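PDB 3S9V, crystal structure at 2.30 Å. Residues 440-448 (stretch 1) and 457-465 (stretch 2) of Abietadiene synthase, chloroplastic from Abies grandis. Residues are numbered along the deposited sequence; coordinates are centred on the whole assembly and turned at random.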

# COMPACT_ATOMS: atom_id res chain seq x y z
N ASN A 440 10.74 -7.14 -0.33
CA ASN A 440 9.88 -7.90 0.56
C ASN A 440 8.83 -8.74 -0.17
O ASN A 440 8.24 -9.65 0.42
N TYR A 441 8.61 -8.45 -1.44
CA TYR A 441 7.61 -9.18 -2.23
C TYR A 441 7.97 -10.64 -2.50
O TYR A 441 9.04 -10.95 -3.03
N GLY A 442 7.05 -11.54 -2.14
CA GLY A 442 7.25 -12.97 -2.35
C GLY A 442 6.51 -13.41 -3.59
O GLY A 442 5.28 -13.57 -3.55
N PRO A 443 7.22 -13.65 -4.71
CA PRO A 443 6.64 -14.07 -5.99
C PRO A 443 6.01 -15.46 -5.97
O PRO A 443 5.19 -15.80 -6.83
N ASP A 444 6.38 -16.27 -4.99
CA ASP A 444 5.84 -17.61 -4.90
C ASP A 444 5.20 -17.88 -3.54
O ASP A 444 5.22 -19.00 -3.05
N ASP A 445 4.62 -16.85 -2.93
CA ASP A 445 3.95 -17.03 -1.66
C ASP A 445 2.65 -17.79 -1.92
O ASP A 445 2.07 -17.69 -3.00
N VAL A 446 2.22 -18.57 -0.94
CA VAL A 446 0.98 -19.31 -1.04
C VAL A 446 0.05 -18.65 -0.03
O VAL A 446 0.46 -17.74 0.69
N TRP A 447 -1.20 -19.10 0.02
CA TRP A 447 -2.16 -18.51 0.94
C TRP A 447 -2.83 -19.61 1.74
O TRP A 447 -2.91 -20.75 1.29
N LEU A 448 -3.29 -19.27 2.94
CA LEU A 448 -3.93 -20.25 3.81
C LEU A 448 -5.42 -20.01 4.02
O LEU A 448 -5.83 -18.99 4.56
N TYR A 457 -2.37 -14.54 -10.04
CA TYR A 457 -2.39 -13.14 -10.46
C TYR A 457 -2.03 -12.14 -9.37
O TYR A 457 -2.08 -10.93 -9.59
N ILE A 458 -1.64 -12.64 -8.20
CA ILE A 458 -1.21 -11.76 -7.12
C ILE A 458 0.25 -12.10 -6.79
O ILE A 458 1.07 -11.20 -6.60
N SER A 459 0.54 -13.40 -6.72
CA SER A 459 1.88 -13.91 -6.44
C SER A 459 2.39 -14.44 -7.78
O SER A 459 1.94 -15.48 -8.26
N ASN A 460 3.32 -13.71 -8.38
CA ASN A 460 3.83 -14.07 -9.69
C ASN A 460 5.25 -13.55 -9.90
O ASN A 460 5.57 -12.42 -9.55
N GLU A 461 6.09 -14.40 -10.48
CA GLU A 461 7.48 -14.05 -10.77
C GLU A 461 7.60 -12.90 -11.78
O GLU A 461 8.56 -12.14 -11.75
N LYS A 462 6.62 -12.78 -12.66
CA LYS A 462 6.65 -11.74 -13.68
C LYS A 462 6.52 -10.31 -13.16
O LYS A 462 7.13 -9.40 -13.71
N TYR A 463 5.73 -10.10 -12.11
CA TYR A 463 5.58 -8.76 -11.55
C TYR A 463 6.95 -8.33 -11.02
O TYR A 463 7.42 -7.24 -11.31
N LEU A 464 7.56 -9.21 -10.23
CA LEU A 464 8.85 -8.93 -9.61
C LEU A 464 9.97 -8.77 -10.63
O LEU A 464 10.84 -7.91 -10.47
N GLU A 465 9.96 -9.60 -11.66
CA GLU A 465 10.98 -9.52 -12.69
C GLU A 465 10.90 -8.15 -13.35
O GLU A 465 11.91 -7.49 -13.56

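A tyrosine hydroxyl can both give and receive a hydrogen bond, and this makes it an effective clasp for backbone that lacks regular pairing. The loop ahead of a helix in abietadiene synthase offers a worked example. Tyr-441, the first residue to leave the preceding helix, points toward the second stretch with chi1 in the t rotamer, and its buried ring carries the hydroxyl to the opposing main chain. There Tyr-441 OH donates to Ile-458 O at 2.7 Å and accepts from Asn-460 N at 3.0 Å, with an N-H...acceptor angle of 159°. One side-chain oxygen thus satisfies two backbone groups that flank Ser-459. Asn-460, its own CB directed away, is the N-cap of the helix that follows.

Ser-459 (chi1 m) forms a second, looser polar centre. Its OG lies 2.6 Å from the oxygen of water 1, which donates to Gly-442 O at 2.7 Å, so the water bridges the two stretches where Ser-459 OG and Gly-442 O stand 4.1 Å apart. Trp-447 (m) points toward the second stretch and adds a weak hydrogen bond from NE1 to Ser-459 OG, 3.4 Å long, at the edge of the indole.

Apolar contacts surround these bonds. Leu-464 (t, p) points toward the first stretch; its CB meets Tyr-441 CD2 at 3.8 Å, near the plane of the ring, while its CD2 lies 4.0 Å from Pro-443 CD. Tyr-463 (m) also points in, its CB 4.4 Å from Tyr-441 CE2. Farther along, Trp-447 CZ2 packs 3.8 Å from CG2 of Ile-458 (m, t).

At the exposed margin, Glu-461 starts away, but its end returns to bring OE2 within 3.7 Å of Pro-443 CB. Its OE1 sits 4.1 Å from Asp-444 OD1, a proximity of like charges.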

# COMPACT_ATOMS: atom_id res chain seq x y z
CB ASN A 440 9.16 -6.97 1.54
CG ASN A 440 10.12 -6.29 2.51
OD1 ASN A 440 10.86 -6.95 3.22
ND2 ASN A 440 10.09 -4.96 2.54
CB TYR A 441 7.38 -8.46 -3.55
CG TYR A 441 6.40 -9.16 -4.47
CD1 TYR A 441 5.07 -9.33 -4.10
CD2 TYR A 441 6.82 -9.65 -5.71
CE1 TYR A 441 4.17 -9.98 -4.95
CE2 TYR A 441 5.92 -10.31 -6.55
CZ TYR A 441 4.60 -10.47 -6.17
OH TYR A 441 3.72 -11.09 -7.01
CB PRO A 443 7.82 -13.98 -6.95
CG PRO A 443 8.95 -14.42 -6.08
CD PRO A 443 8.69 -13.66 -4.78
CB ASP A 444 6.93 -18.64 -5.21
CG ASP A 444 8.22 -18.35 -4.48
OD1 ASP A 444 9.27 -18.88 -4.90
OD2 ASP A 444 8.18 -17.60 -3.48
CB ASP A 445 3.59 -15.68 -1.02
CG ASP A 445 4.80 -14.95 -0.44
OD1 ASP A 445 5.70 -15.61 0.11
OD2 ASP A 445 4.82 -13.71 -0.52
CB VAL A 446 1.15 -20.80 -0.69
CG1 VAL A 446 1.78 -21.52 -1.86
CG2 VAL A 446 1.98 -20.95 0.57
CB TRP A 447 -3.22 -17.71 0.16
CG TRP A 447 -2.61 -16.67 -0.76
CD1 TRP A 447 -1.88 -16.90 -1.89
CD2 TRP A 447 -2.62 -15.25 -0.57
NE1 TRP A 447 -1.43 -15.71 -2.42
CE2 TRP A 447 -1.87 -14.68 -1.63
CE3 TRP A 447 -3.19 -14.40 0.38
CZ2 TRP A 447 -1.67 -13.30 -1.76
CZ3 TRP A 447 -2.99 -13.02 0.26
CH2 TRP A 447 -2.24 -12.49 -0.81
CB LEU A 448 -3.22 -20.29 5.16
CG LEU A 448 -3.60 -21.45 6.09
CD1 LEU A 448 -3.41 -22.77 5.35
CD2 LEU A 448 -2.76 -21.42 7.35
CB TYR A 457 -3.74 -12.80 -11.11
CG TYR A 457 -4.02 -13.62 -12.36
CD1 TYR A 457 -3.02 -14.42 -12.93
CD2 TYR A 457 -5.26 -13.59 -12.97
CE1 TYR A 457 -3.26 -15.17 -14.08
CE2 TYR A 457 -5.52 -14.34 -14.13
CZ TYR A 457 -4.51 -15.13 -14.68
OH TYR A 457 -4.75 -15.87 -15.81
CB ILE A 458 -2.06 -11.95 -5.85
CG1 ILE A 458 -3.54 -11.71 -6.16
CG2 ILE A 458 -1.59 -10.97 -4.78
CD1 ILE A 458 -4.47 -11.96 -4.99
CB SER A 459 1.84 -15.04 -5.41
OG SER A 459 1.32 -14.59 -4.17
CB ASN A 460 2.89 -13.48 -10.74
CG ASN A 460 3.25 -13.89 -12.15
OD1 ASN A 460 4.32 -13.58 -12.65
ND2 ASN A 460 2.33 -14.60 -12.81
CB GLU A 461 8.21 -15.27 -11.33
CG GLU A 461 8.35 -16.43 -10.36
CD GLU A 461 9.54 -16.29 -9.43
OE1 GLU A 461 9.77 -17.21 -8.63
OE2 GLU A 461 10.23 -15.25 -9.51
CB LYS A 462 5.59 -12.03 -14.74
CG LYS A 462 5.90 -13.29 -15.52
CD LYS A 462 4.89 -13.57 -16.62
CE LYS A 462 5.33 -14.81 -17.41
NZ LYS A 462 4.30 -15.24 -18.40
CB TYR A 463 4.58 -8.74 -10.39
CG TYR A 463 3.13 -8.97 -10.74
CD1 TYR A 463 2.57 -8.43 -11.90
CD2 TYR A 463 2.29 -9.67 -9.87
CE1 TYR A 463 1.22 -8.58 -12.18
CE2 TYR A 463 0.93 -9.83 -10.14
CZ TYR A 463 0.40 -9.28 -11.30
OH TYR A 463 -0.94 -9.43 -11.58
CB LEU A 464 9.21 -10.04 -8.62
CG LEU A 464 10.49 -9.77 -7.82
CD1 LEU A 464 10.39 -8.41 -7.13
CD2 LEU A 464 10.72 -10.87 -6.81
CB GLU A 465 10.76 -10.61 -13.74
CG GLU A 465 11.80 -10.65 -14.84
CD GLU A 465 11.57 -11.78 -15.82
OE1 GLU A 465 12.41 -11.94 -16.74
OE2 GLU A 465 10.56 -12.51 -15.68
O HOH W 1 2.75 -12.70 -3.13